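Hsp70/Hsp90 co-chaperone CNS1 (Saccharomyces cerevisiae, PDB 6HFM) acts as a co-chaperone that binds Hsp90 and Hsp70, stimulates the ATPase of the Hsp70 SSA1 and links Hsp90 to translation elongation. Local coordinates at residues Q74-V77 with D78-L81. Sequence-based numbering, arbitrary orientation.
Sequences QELV and DLVL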
# COMPACT_ATOMS: atom_id res chain seq x y z
N GLN A 74 7.76 -8.58 -0.11
CA GLN A 74 8.83 -9.03 0.80
C GLN A 74 9.89 -7.96 1.06
O GLN A 74 10.29 -7.75 2.20
CB GLN A 74 9.52 -10.29 0.25
CG GLN A 74 10.58 -10.91 1.15
CD GLN A 74 10.00 -11.53 2.40
OE1 GLN A 74 9.12 -12.39 2.33
NE2 GLN A 74 10.49 -11.11 3.56
N GLU A 75 10.36 -7.32 -0.01
CA GLU A 75 11.39 -6.28 0.11
C GLU A 75 10.93 -5.09 0.96
O GLU A 75 11.69 -4.58 1.77
CB GLU A 75 11.87 -5.82 -1.28
CG GLU A 75 12.86 -6.78 -1.93
CD GLU A 75 13.12 -6.50 -3.41
OE1 GLU A 75 12.38 -5.76 -4.03
OE2 GLU A 75 14.09 -7.09 -3.93
N LEU A 76 9.66 -4.69 0.81
CA LEU A 76 9.13 -3.59 1.63
C LEU A 76 8.95 -4.02 3.09
O LEU A 76 9.26 -3.24 4.00
CB LEU A 76 7.81 -3.04 1.06
CG LEU A 76 7.24 -1.79 1.74
CD1 LEU A 76 8.22 -0.62 1.73
CD2 LEU A 76 5.94 -1.37 1.07
N VAL A 77 8.47 -5.24 3.31
CA VAL A 77 8.36 -5.79 4.68
C VAL A 77 9.73 -5.85 5.36
O VAL A 77 9.88 -5.42 6.50
CB VAL A 77 7.69 -7.19 4.69
CG1 VAL A 77 7.82 -7.86 6.06
CG2 VAL A 77 6.23 -7.08 4.31
N ASP A 78 10.72 -6.37 4.64
CA ASP A 78 12.10 -6.43 5.15
C ASP A 78 12.61 -5.05 5.54
O ASP A 78 13.23 -4.90 6.59
CB ASP A 78 13.06 -7.08 4.12
CG ASP A 78 12.84 -8.59 3.96
OD1 ASP A 78 12.22 -9.23 4.84
OD2 ASP A 78 13.28 -9.15 2.93
N LEU A 79 12.32 -4.03 4.73
CA LEU A 79 12.74 -2.65 5.02
C LEU A 79 12.14 -2.10 6.31
O LEU A 79 12.86 -1.62 7.17
CB LEU A 79 12.39 -1.72 3.85
CG LEU A 79 12.81 -0.25 3.96
CD1 LEU A 79 14.32 -0.09 3.94
CD2 LEU A 79 12.17 0.58 2.85
N VAL A 80 10.81 -2.14 6.42
CA VAL A 80 10.12 -1.53 7.56
C VAL A 80 10.32 -2.27 8.88
O VAL A 80 10.22 -1.66 9.95
CB VAL A 80 8.60 -1.28 7.29
CG1 VAL A 80 8.41 -0.39 6.07
CG2 VAL A 80 7.81 -2.58 7.15
N LEU A 81 10.61 -3.57 8.82
CA LEU A 81 10.86 -4.37 10.03
C LEU A 81 12.35 -4.57 10.38
O LEU A 81 12.64 -5.21 11.40
CB LEU A 81 10.18 -5.74 9.91
CG LEU A 81 8.66 -5.76 9.67
CD1 LEU A 81 8.16 -7.19 9.65
CD2 LEU A 81 7.90 -4.95 10.71
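D78 N donates to Q74 O over 2.8 Å, the shortest hydrogen bond between the two segments. The same two residues meet again through their side chains, where Q74 NE2 reaches D78 OD1 at 2.9 Å. That second bond is bent, 141° at the hydrogen. D78 OD1 lies in the plane of the Q74 amide, whereas NE2 meets OD1 obliquely, from above the carboxylate plane, the two flat groups being turned 44° against each other. Q74 has CG anti to its own N (chi1 -176°) and then bends at chi2, which carries the amide forward along the helix to the carboxylate one turn on. D78 keeps CG beside its backbone N, leaning back toward Q74. Both side chains also touch P98 of a nearby loop.

Three further i to i+4 bonds continue the helix 73-82: L79 N to E75 O, V80 N to L76 O and L81 N to V77 O. At its start, T72 OG1 bonds to E75 N, while R87 NH2 bonds to V80 O near the other end.

On the apolar flank, V77 CG1 and L81 CD1 are 3.7 Å apart, the two side chains lying alongside and pointing the same way. L76 sends CD1 toward both L79 CD2, at 4.3 Å, and V80 CG1, at 4.4 Å, a looser fit. V77 rests on V101 and V103, L76 on I141, and V80 on I53 and I143, seating this amphipathic helix on the mixed sheet of the C-terminal wheel domain. The amide-carboxylate pair thus adds a polar side-chain link to the backbone turn, and the N-H given to D78 probably helps to stabilise its negative charge.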